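Local coordinates for protein nicotinamide-nucleotide adenylyltransferase NadR family / Ribosylnicotinamide kinase (PDB 6GYE) that binds nicotinamide riboside and probably phosphorylates it, and is thought to adenylylate the resulting mononucleotide to form NAD+, at residues 94-108 / 121-135. Residues are numbered along the deposited sequence; the frame is centred on the assembly and turned at random.
Sequences PNGWDEWANRLFELI and FYVGELEYAAELKKR
Arg135 reaches across to the first turns of helix 95-108. Arg135 CB lies 4.2 Å from Ala101 CB. Further along, Arg135 CD is 3.8 Å from Ala101 CB and also near Trp97 O. The chain is extended from CG to NE (chi2 168°), which carries the guanidinium to Asp98. There Arg135 NE donates to Asp98 OD1 at 2.8 Å. This salt bridge is bent, and NE sits above the carboxylate plane. Trp97 CB covers one face of the guanidinium, offset toward the rim, 3.2 Å from Arg135 NH2. At the tip, NH1 turns toward helix 126-133 and gives hydrogen bonds to Glu131 O and to the anti lone pair of Glu131 OE2. Lys134 NZ reaches that oxygen as well, so OE2 takes two donors. Three acceptor atoms, Asp98 OD1, Glu131 O and Glu131 OE2, thus fix the rotation of the guanidinium.

The bent Glu131 side chain lays Glu131 CG over a face of the indole, 3.6 Å from the centroid of the Trp97 five-membered ring, a CH-pi contact. The far edge of Trp97 points at the face of Tyr128, their planes 82° apart. In an offset edge-to-face pair, Tyr128 turns its edge to the face of Trp100. Deeper in, Leu132 CD1 packs on Leu104 CD2, and Phe121 CZ meets Ile108 CD1 at 3.5 Å. Phe20 and Ile18 of strand 15-21 continue this apolar layer.

Helix 95-108 crosses helix 126-133 at 77°. Both pack on a five-stranded parallel sheet of order 3-2-1-4-5, consistent with the Rossmann-like fold of a nucleotidyltransferase domain.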
ATOM      1  N   PRO A  94     -14.550 -28.069 -18.379  1.00171.32           N
ATOM      2  CA  PRO A  94     -14.271 -29.349 -17.699  1.00162.63           C
ATOM      3  C   PRO A  94     -12.843 -29.869 -17.553  1.00154.20           C
ATOM      4  O   PRO A  94     -12.453 -30.230 -16.436  1.00146.39           O
ATOM      5  CB  PRO A  94     -15.130 -30.317 -18.526  1.00164.66           C
ATOM      6  CG  PRO A  94     -16.365 -29.417 -18.944  1.00164.93           C
ATOM      7  CD  PRO A  94     -16.004 -27.972 -18.573  1.00166.47           C
ATOM      8  N   ASN A  95     -12.048 -29.930 -18.627  1.00151.22           N
ATOM      9  CA  ASN A  95     -10.705 -30.483 -18.454  1.00144.78           C
ATOM     10  C   ASN A  95      -9.802 -29.566 -17.649  1.00136.13           C
ATOM     11  O   ASN A  95      -8.706 -29.991 -17.258  1.00131.37           O
ATOM     12  CB  ASN A  95     -10.046 -30.835 -19.790  1.00146.42           C
ATOM     13  CG  ASN A  95     -10.325 -32.259 -20.210  1.00147.70           C
ATOM     14  OD1 ASN A  95     -11.360 -32.564 -20.801  1.00152.18           O
ATOM     15  ND2 ASN A  95      -9.387 -33.150 -19.901  1.00144.64           N
ATOM     16  N   GLY A  96     -10.225 -28.329 -17.390  1.00127.55           N
ATOM     17  CA  GLY A  96      -9.477 -27.553 -16.431  1.00114.01           C
ATOM     18  C   GLY A  96      -9.704 -28.028 -15.014  1.00100.23           C
ATOM     19  O   GLY A  96      -8.840 -27.814 -14.161  1.00 98.90           O
ATOM     20  N   TRP A  97     -10.833 -28.700 -14.753  1.00 91.46           N
ATOM     21  CA  TRP A  97     -11.122 -29.162 -13.397  1.00 91.26           C
ATOM     22  C   TRP A  97     -10.167 -30.270 -12.985  1.00 90.86           C
ATOM     23  O   TRP A  97      -9.743 -30.328 -11.827  1.00 92.38           O
ATOM     24  CB  TRP A  97     -12.574 -29.629 -13.269  1.00101.84           C
ATOM     25  CG  TRP A  97     -13.586 -28.523 -13.128  1.00105.84           C
ATOM     26  CD1 TRP A  97     -14.598 -28.205 -13.995  1.00108.54           C
ATOM     27  CD2 TRP A  97     -13.684 -27.595 -12.040  1.00100.19           C
ATOM     28  NE1 TRP A  97     -15.314 -27.134 -13.510  1.00105.43           N
ATOM     29  CE2 TRP A  97     -14.774 -26.742 -12.314  1.00 98.46           C
ATOM     30  CE3 TRP A  97     -12.951 -27.401 -10.862  1.00 94.30           C
ATOM     31  CZ2 TRP A  97     -15.149 -25.716 -11.454  1.00 96.94           C
ATOM     32  CZ3 TRP A  97     -13.323 -26.383 -10.009  1.00 92.40           C
ATOM     33  CH2 TRP A  97     -14.412 -25.551 -10.309  1.00 95.91           C
ATOM     34  N   ASP A  98      -9.841 -31.173 -13.911  1.00 92.85           N
ATOM     35  CA  ASP A  98      -8.895 -32.243 -13.616  1.00 90.93           C
ATOM     36  C   ASP A  98      -7.528 -31.658 -13.300  1.00 87.15           C
ATOM     37  O   ASP A  98      -6.961 -31.899 -12.229  1.00 81.95           O
ATOM     38  CB  ASP A  98      -8.802 -33.196 -14.801  1.00102.22           C
ATOM     39  CG  ASP A  98     -10.064 -33.990 -15.002  1.00108.95           C
ATOM     40  OD1 ASP A  98     -10.660 -34.408 -13.990  1.00107.57           O
ATOM     41  OD2 ASP A  98     -10.450 -34.207 -16.171  1.00116.46           O
ATOM     42  N   GLU A  99      -7.000 -30.855 -14.228  1.00 88.45           N
ATOM     43  CA  GLU A  99      -5.710 -30.210 -14.029  1.00 93.97           C
ATOM     44  C   GLU A  99      -5.717 -29.316 -12.792  1.00101.38           C
ATOM     45  O   GLU A  99      -4.738 -29.281 -12.035  1.00102.91           O
ATOM     46  CB  GLU A  99      -5.347 -29.412 -15.281  1.00 99.46           C
ATOM     47  CG  GLU A  99      -4.099 -28.550 -15.148  1.00112.74           C
ATOM     48  CD  GLU A  99      -2.814 -29.333 -15.268  1.00119.94           C
ATOM     49  OE1 GLU A  99      -2.881 -30.525 -15.647  1.00125.65           O
ATOM     50  OE2 GLU A  99      -1.740 -28.750 -14.987  1.00115.86           O
ATOM     51  N   TRP A 100      -6.809 -28.585 -12.567  1.00101.45           N
ATOM     52  CA  TRP A 100      -6.899 -27.749 -11.374  1.00 91.17           C
ATOM     53  C   TRP A 100      -6.728 -28.586 -10.112  1.00 85.51           C
ATOM     54  O   TRP A 100      -5.904 -28.268  -9.246  1.00 80.31           O
ATOM     55  CB  TRP A 100      -8.234 -26.994 -11.366  1.00 90.59           C
ATOM     56  CG  TRP A 100      -8.449 -26.114 -10.179  1.00 86.36           C
ATOM     57  CD1 TRP A 100      -8.057 -24.813 -10.032  1.00 80.43           C
ATOM     58  CD2 TRP A 100      -9.137 -26.464  -8.976  1.00 86.51           C
ATOM     59  NE1 TRP A 100      -8.439 -24.341  -8.797  1.00 79.02           N
ATOM     60  CE2 TRP A 100      -9.099 -25.337  -8.129  1.00 81.52           C
ATOM     61  CE3 TRP A 100      -9.767 -27.630  -8.524  1.00 85.30           C
ATOM     62  CZ2 TRP A 100      -9.676 -25.339  -6.864  1.00 80.62           C
ATOM     63  CZ3 TRP A 100     -10.336 -27.631  -7.265  1.00 78.64           C
ATOM     64  CH2 TRP A 100     -10.287 -26.493  -6.451  1.00 79.41           C
ATOM     65  N   ALA A 101      -7.472 -29.690 -10.014  1.00 84.97           N
ATOM     66  CA  ALA A 101      -7.367 -30.556  -8.844  1.00 83.33           C
ATOM     67  C   ALA A 101      -5.979 -31.173  -8.723  1.00 86.30           C
ATOM     68  O   ALA A 101      -5.463 -31.330  -7.609  1.00 86.96           O
ATOM     69  CB  ALA A 101      -8.432 -31.646  -8.893  1.00 77.89           C
ATOM     70  N   ASN A 102      -5.368 -31.547  -9.855  1.00 85.36           N
ATOM     71  CA  ASN A 102      -4.008 -32.081  -9.819  1.00 88.23           C
ATOM     72  C   ASN A 102      -3.076 -31.127  -9.098  1.00 86.88           C
ATOM     73  O   ASN A 102      -2.387 -31.511  -8.148  1.00 89.46           O
ATOM     74  CB  ASN A 102      -3.485 -32.340 -11.231  1.00 88.78           C
ATOM     75  CG  ASN A 102      -4.096 -33.557 -11.856  1.00100.16           C
ATOM     76  OD1 ASN A 102      -4.577 -34.448 -11.156  1.00104.76           O
ATOM     77  ND2 ASN A 102      -4.077 -33.615 -13.183  1.00107.77           N
ATOM     78  N   ARG A 103      -3.089 -29.859  -9.509  1.00 88.96           N
ATOM     79  CA  ARG A 103      -2.260 -28.862  -8.850  1.00 86.63           C
ATOM     80  C   ARG A 103      -2.617 -28.754  -7.377  1.00 83.00           C
ATOM     81  O   ARG A 103      -1.737 -28.645  -6.518  1.00 85.77           O
ATOM     82  CB  ARG A 103      -2.432 -27.509  -9.537  1.00 81.82           C
ATOM     83  CG  ARG A 103      -2.164 -27.534 -11.027  1.00 81.70           C
ATOM     84  CD  ARG A 103      -2.216 -26.129 -11.598  1.00 85.18           C
ATOM     85  NE  ARG A 103      -2.089 -26.132 -13.052  1.00 92.31           N
ATOM     86  CZ  ARG A 103      -2.225 -25.047 -13.805  1.00 90.72           C
ATOM     87  NH1 ARG A 103      -2.498 -23.880 -13.230  1.00 83.02           N
ATOM     88  NH2 ARG A 103      -2.098 -25.130 -15.124  1.00 89.15           N
ATOM     89  N   LEU A 104      -3.909 -28.813  -7.065  1.00 82.92           N
ATOM     90  CA  LEU A 104      -4.334 -28.665  -5.681  1.00 81.89           C
ATOM     91  C   LEU A 104      -3.790 -29.793  -4.813  1.00 82.45           C
ATOM     92  O   LEU A 104      -3.213 -29.550  -3.748  1.00 80.22           O
ATOM     93  CB  LEU A 104      -5.857 -28.615  -5.614  1.00 74.85           C
ATOM     94  CG  LEU A 104      -6.358 -28.627  -4.185  1.00 68.79           C
ATOM     95  CD1 LEU A 104      -5.784 -27.396  -3.449  1.00 64.84           C
ATOM     96  CD2 LEU A 104      -7.868 -28.628  -4.170  1.00 71.23           C
ATOM     97  N   PHE A 105      -3.951 -31.036  -5.259  1.00 88.48           N
ATOM     98  CA  PHE A 105      -3.484 -32.147  -4.441  1.00 86.77           C
ATOM     99  C   PHE A 105      -1.966 -32.223  -4.420  1.00 90.96           C
ATOM    100  O   PHE A 105      -1.379 -32.675  -3.430  1.00 91.68           O
ATOM    101  CB  PHE A 105      -4.109 -33.446  -4.926  1.00 78.55           C
ATOM    102  CG  PHE A 105      -5.557 -33.559  -4.578  1.00 76.89           C
ATOM    103  CD1 PHE A 105      -5.941 -33.806  -3.269  1.00 77.44           C
ATOM    104  CD2 PHE A 105      -6.532 -33.374  -5.539  1.00 73.37           C
ATOM    105  CE1 PHE A 105      -7.282 -33.888  -2.924  1.00 79.87           C
ATOM    106  CE2 PHE A 105      -7.869 -33.460  -5.208  1.00 84.11           C
ATOM    107  CZ  PHE A 105      -8.247 -33.715  -3.892  1.00 82.93           C
ATOM    108  N   GLU A 106      -1.312 -31.781  -5.489  1.00 89.12           N
ATOM    109  CA  GLU A 106       0.136 -31.663  -5.433  1.00 89.30           C
ATOM    110  C   GLU A 106       0.555 -30.689  -4.335  1.00 89.26           C
ATOM    111  O   GLU A 106       1.486 -30.967  -3.573  1.00 92.48           O
ATOM    112  CB  GLU A 106       0.667 -31.241  -6.796  1.00 99.20           C
ATOM    113  CG  GLU A 106       2.170 -31.156  -6.874  1.00117.91           C
ATOM    114  CD  GLU A 106       2.651 -31.244  -8.301  1.00136.07           C
ATOM    115  OE1 GLU A 106       3.648 -31.954  -8.554  1.00143.70           O
ATOM    116  OE2 GLU A 106       2.004 -30.630  -9.177  1.00141.38           O
ATOM    117  N   LEU A 107      -0.158 -29.563  -4.210  1.00 85.76           N
ATOM    118  CA  LEU A 107       0.122 -28.601  -3.146  1.00 78.61           C
ATOM    119  C   LEU A 107       0.001 -29.245  -1.774  1.00 81.81           C
ATOM    120  O   LEU A 107       0.846 -29.033  -0.900  1.00 85.63           O
ATOM    121  CB  LEU A 107      -0.847 -27.429  -3.233  1.00 80.72           C
ATOM    122  CG  LEU A 107      -0.497 -26.120  -3.924  1.00 77.15           C
ATOM    123  CD1 LEU A 107      -1.493 -25.051  -3.479  1.00 69.94           C
ATOM    124  CD2 LEU A 107       0.902 -25.714  -3.611  1.00 69.40           C
ATOM    125  N   ILE A 108      -1.066 -30.012  -1.559  1.00 82.16           N
ATOM    126  CA  ILE A 108      -1.264 -30.693  -0.281  1.00 82.29           C
ATOM    127  C   ILE A 108      -0.125 -31.671  -0.015  1.00 85.19           C
ATOM    128  O   ILE A 108       0.412 -31.749   1.097  1.00 83.29           O
ATOM    129  CB  ILE A 108      -2.623 -31.412  -0.273  1.00 74.68           C
ATOM    130  CG1 ILE A 108      -3.758 -30.400  -0.370  1.00 69.50           C
ATOM    131  CG2 ILE A 108      -2.757 -32.286   0.973  1.00 69.50           C
ATOM    132  CD1 ILE A 108      -5.120 -31.025  -0.312  1.00 71.52           C
ATOM    133  N   PHE A 121     -11.649 -29.722   3.155  1.00 69.14           N
ATOM    134  CA  PHE A 121     -11.685 -28.530   2.313  1.00 68.05           C
ATOM    135  C   PHE A 121     -12.821 -27.604   2.755  1.00 67.09           C
ATOM    136  O   PHE A 121     -13.977 -28.028   2.820  1.00 72.60           O
ATOM    137  CB  PHE A 121     -11.887 -28.930   0.847  1.00 71.05           C
ATOM    138  CG  PHE A 121     -10.707 -29.626   0.222  1.00 67.27           C
ATOM    139  CD1 PHE A 121      -9.620 -28.901  -0.234  1.00 61.24           C
ATOM    140  CD2 PHE A 121     -10.694 -31.003   0.079  1.00 69.73           C
ATOM    141  CE1 PHE A 121      -8.540 -29.537  -0.809  1.00 68.31           C
ATOM    142  CE2 PHE A 121      -9.608 -31.653  -0.503  1.00 65.47           C
ATOM    143  CZ  PHE A 121      -8.541 -30.923  -0.948  1.00 66.76           C
ATOM    144  N   TYR A 122     -12.502 -26.340   3.039  1.00 68.47           N
ATOM    145  CA  TYR A 122     -13.518 -25.324   3.326  1.00 71.05           C
ATOM    146  C   TYR A 122     -13.773 -24.545   2.041  1.00 70.77           C
ATOM    147  O   TYR A 122     -12.913 -23.791   1.586  1.00 72.77           O
ATOM    148  CB  TYR A 122     -13.084 -24.417   4.483  1.00 65.91           C
ATOM    149  CG  TYR A 122     -12.842 -25.228   5.750  1.00 70.69           C
ATOM    150  CD1 TYR A 122     -13.881 -25.507   6.641  1.00 68.69           C
ATOM    151  CD2 TYR A 122     -11.583 -25.770   6.024  1.00 59.28           C
ATOM    152  CE1 TYR A 122     -13.671 -26.286   7.780  1.00 65.19           C
ATOM    153  CE2 TYR A 122     -11.366 -26.545   7.160  1.00 62.14           C
ATOM    154  CZ  TYR A 122     -12.410 -26.799   8.037  1.00 70.60           C
ATOM    155  OH  TYR A 122     -12.178 -27.578   9.155  1.00 70.83           O
ATOM    156  N   VAL A 123     -14.965 -24.724   1.471  1.00 76.20           N
ATOM    157  CA  VAL A 123     -15.300 -24.304   0.114  1.00 79.85           C
ATOM    158  C   VAL A 123     -16.541 -23.428   0.146  1.00 82.84           C
ATOM    159  O   VAL A 123     -17.507 -23.736   0.850  1.00 89.23           O
ATOM    160  CB  VAL A 123     -15.521 -25.531  -0.797  1.00 82.87           C
ATOM    161  CG1 VAL A 123     -16.119 -25.126  -2.128  1.00 86.15           C
ATOM    162  CG2 VAL A 123     -14.206 -26.247  -1.012  1.00 78.18           C
ATOM    163  N   GLY A 124     -16.529 -22.350  -0.638  1.00 81.82           N
ATOM    164  CA  GLY A 124     -17.596 -21.368  -0.587  1.00 78.67           C
ATOM    165  C   GLY A 124     -18.589 -21.308  -1.736  1.00 81.60           C
ATOM    166  O   GLY A 124     -19.554 -20.545  -1.657  1.00 83.63           O
ATOM    167  N   GLU A 125     -18.364 -22.076  -2.805  1.00 84.72           N
ATOM    168  CA  GLU A 125     -19.252 -22.149  -3.963  1.00 89.01           C
ATOM    169  C   GLU A 125     -19.637 -23.598  -4.209  1.00 91.57           C
ATOM    170  O   GLU A 125     -18.791 -24.491  -4.125  1.00 96.03           O
ATOM    171  CB  GLU A 125     -18.592 -21.602  -5.237  1.00 98.59           C
ATOM    172  CG  GLU A 125     -18.563 -20.099  -5.364  1.00111.35           C
ATOM    173  CD  GLU A 125     -17.205 -19.542  -5.010  1.00130.55           C
ATOM    174  OE1 GLU A 125     -16.293 -20.355  -4.744  1.00134.99           O
ATOM    175  OE2 GLU A 125     -17.047 -18.300  -4.994  1.00140.02           O
ATOM    176  N   LEU A 126     -20.914 -23.836  -4.513  1.00 96.29           N
ATOM    177  CA  LEU A 126     -21.373 -25.215  -4.655  1.00101.08           C
ATOM    178  C   LEU A 126     -20.674 -25.927  -5.804  1.00 97.20           C
ATOM    179  O   LEU A 126     -20.481 -27.146  -5.749  1.00 91.90           O
ATOM    180  CB  LEU A 126     -22.888 -25.276  -4.875  1.00103.07           C
ATOM    181  CG  LEU A 126     -23.915 -24.921  -3.796  1.00107.71           C
ATOM    182  CD1 LEU A 126     -23.946 -26.007  -2.727  1.00103.58           C
ATOM    183  CD2 LEU A 126     -23.665 -23.548  -3.178  1.00110.38           C
ATOM    184  N   GLU A 127     -20.285 -25.193  -6.848  1.00 99.54           N
ATOM    185  CA  GLU A 127     -19.631 -25.837  -7.982  1.00101.51           C
ATOM    186  C   GLU A 127     -18.283 -26.422  -7.592  1.00 95.33           C
ATOM    187  O   GLU A 127     -17.957 -27.553  -7.971  1.00 94.59           O
ATOM    188  CB  GLU A 127     -19.460 -24.841  -9.127  1.00108.97           C
ATOM    189  CG  GLU A 127     -18.761 -25.429 -10.341  1.00120.62           C
ATOM    190  CD  GLU A 127     -19.009 -24.634 -11.609  1.00130.10           C
ATOM    191  OE1 GLU A 127     -19.226 -23.406 -11.516  1.00131.33           O
ATOM    192  OE2 GLU A 127     -18.997 -25.243 -12.700  1.00134.70           O
ATOM    193  N   TYR A 128     -17.502 -25.683  -6.810  1.00 89.22           N
ATOM    194  CA  TYR A 128     -16.200 -26.188  -6.397  1.00 86.80           C
ATOM    195  C   TYR A 128     -16.349 -27.449  -5.564  1.00 87.03           C
ATOM    196  O   TYR A 128     -15.627 -28.433  -5.775  1.00 86.61           O
ATOM    197  CB  TYR A 128     -15.440 -25.103  -5.637  1.00 81.37           C
ATOM    198  CG  TYR A 128     -14.803 -24.117  -6.581  1.00 93.05           C
ATOM    199  CD1 TYR A 128     -15.578 -23.159  -7.226  1.00 99.72           C
ATOM    200  CD2 TYR A 128     -13.437 -24.153  -6.857  1.00 95.18           C
ATOM    201  CE1 TYR A 128     -15.019 -22.256  -8.108  1.00106.69           C
ATOM    202  CE2 TYR A 128     -12.863 -23.250  -7.743  1.00 99.64           C
ATOM    203  CZ  TYR A 128     -13.663 -22.300  -8.364  1.00105.20           C
ATOM    204  OH  TYR A 128     -13.124 -21.395  -9.249  1.00104.00           O
ATOM    205  N   ALA A 129     -17.304 -27.452  -4.636  1.00 81.40           N
ATOM    206  CA  ALA A 129     -17.517 -28.624  -3.802  1.00 74.00           C
ATOM    207  C   ALA A 129     -17.787 -29.858  -4.647  1.00 82.90           C
ATOM    208  O   ALA A 129     -17.121 -30.888  -4.489  1.00 87.03           O
ATOM    209  CB  ALA A 129     -18.664 -28.367  -2.833  1.00 75.16           C
ATOM    210  N   ALA A 130     -18.721 -29.757  -5.595  1.00 82.84           N
ATOM    211  CA  ALA A 130     -19.096 -30.932  -6.380  1.00 87.09           C
ATOM    212  C   ALA A 130     -17.937 -31.419  -7.240  1.00 89.06           C
ATOM    213  O   ALA A 130     -17.724 -32.632  -7.367  1.00 91.44           O
ATOM    214  CB  ALA A 130     -20.327 -30.635  -7.239  1.00 83.06           C
ATOM    215  N   GLU A 131     -17.197 -30.493  -7.862  1.00 87.37           N
ATOM    216  CA  GLU A 131     -16.080 -30.892  -8.716  1.00 87.75           C
ATOM    217  C   GLU A 131     -14.949 -31.495  -7.893  1.00 86.93           C
ATOM    218  O   GLU A 131     -14.286 -32.444  -8.330  1.00 87.83           O
ATOM    219  CB  GLU A 131     -15.579 -29.695  -9.530  1.00 84.60           C
ATOM    220  CG  GLU A 131     -16.605 -29.122 -10.512  1.00 94.84           C
ATOM    221  CD  GLU A 131     -17.100 -30.136 -11.562  1.00103.53           C
ATOM    222  OE1 GLU A 131     -18.158 -29.884 -12.181  1.00104.34           O
ATOM    223  OE2 GLU A 131     -16.445 -31.183 -11.764  1.00106.08           O
ATOM    224  N   LEU A 132     -14.727 -30.971  -6.693  1.00 82.13           N
ATOM    225  CA  LEU A 132     -13.695 -31.523  -5.828  1.00 77.28           C
ATOM    226  C   LEU A 132     -14.058 -32.927  -5.349  1.00 82.75           C
ATOM    227  O   LEU A 132     -13.214 -33.833  -5.360  1.00 85.62           O
ATOM    228  CB  LEU A 132     -13.467 -30.579  -4.655  1.00 75.45           C
ATOM    229  CG  LEU A 132     -12.148 -30.691  -3.915  1.00 73.40           C
ATOM    230  CD1 LEU A 132     -11.013 -30.807  -4.905  1.00 75.49           C
ATOM    231  CD2 LEU A 132     -11.985 -29.427  -3.099  1.00 68.45           C
ATOM    232  N   LYS A 133     -15.313 -33.131  -4.920  1.00 74.84           N
ATOM    233  CA  LYS A 133     -15.712 -34.429  -4.375  1.00 84.05           C
ATOM    234  C   LYS A 133     -15.529 -35.565  -5.380  1.00 88.82           C
ATOM    235  O   LYS A 133     -15.335 -36.717  -4.975  1.00 91.82           O
ATOM    236  CB  LYS A 133     -17.164 -34.389  -3.881  1.00 93.50           C
ATOM    237  CG  LYS A 133     -17.307 -33.989  -2.417  1.00 99.63           C
ATOM    238  CD  LYS A 133     -18.645 -33.313  -2.130  1.00101.62           C
ATOM    239  CE  LYS A 133     -19.811 -34.195  -2.480  1.00103.33           C
ATOM    240  NZ  LYS A 133     -21.103 -33.480  -2.288  1.00106.55           N
ATOM    241  N   LYS A 134     -15.643 -35.283  -6.681  1.00 90.60           N
ATOM    242  CA  LYS A 134     -15.427 -36.316  -7.695  1.00 90.30           C
ATOM    243  C   LYS A 134     -13.955 -36.667  -7.913  1.00 83.98           C
ATOM    244  O   LYS A 134     -13.672 -37.672  -8.569  1.00 91.62           O
ATOM    245  CB  LYS A 134     -16.045 -35.891  -9.029  1.00 93.48           C
ATOM    246  CG  LYS A 134     -17.540 -35.637  -8.986  1.00108.04           C
ATOM    247  CD  LYS A 134     -18.084 -35.288 -10.371  1.00118.10           C
ATOM    248  CE  LYS A 134     -17.331 -34.103 -10.964  1.00126.44           C
ATOM    249  NZ  LYS A 134     -17.781 -33.765 -12.341  1.00132.57           N
ATOM    250  N   ARG A 135     -13.013 -35.882  -7.395  1.00 80.62           N
ATOM    251  CA  ARG A 135     -11.612 -36.007  -7.787  1.00 81.04           C
ATOM    252  C   ARG A 135     -10.683 -36.262  -6.605  1.00 85.17           C
ATOM    253  O   ARG A 135      -9.490 -35.961  -6.691  1.00 86.38           O
ATOM    254  CB  ARG A 135     -11.160 -34.764  -8.557  1.00 77.60           C
ATOM    255  CG  ARG A 135     -11.806 -34.622  -9.935  1.00 86.78           C
ATOM    256  CD  ARG A 135     -11.539 -33.240 -10.510  1.00 90.54           C
ATOM    257  NE  ARG A 135     -12.022 -33.092 -11.881  1.00 95.90           N
ATOM    258  CZ  ARG A 135     -13.286 -32.827 -12.202  1.00 97.07           C
ATOM    259  NH1 ARG A 135     -14.207 -32.700 -11.257  1.00 96.84           N
ATOM    260  NH2 ARG A 135     -13.632 -32.687 -13.470  1.00 99.83           N
TER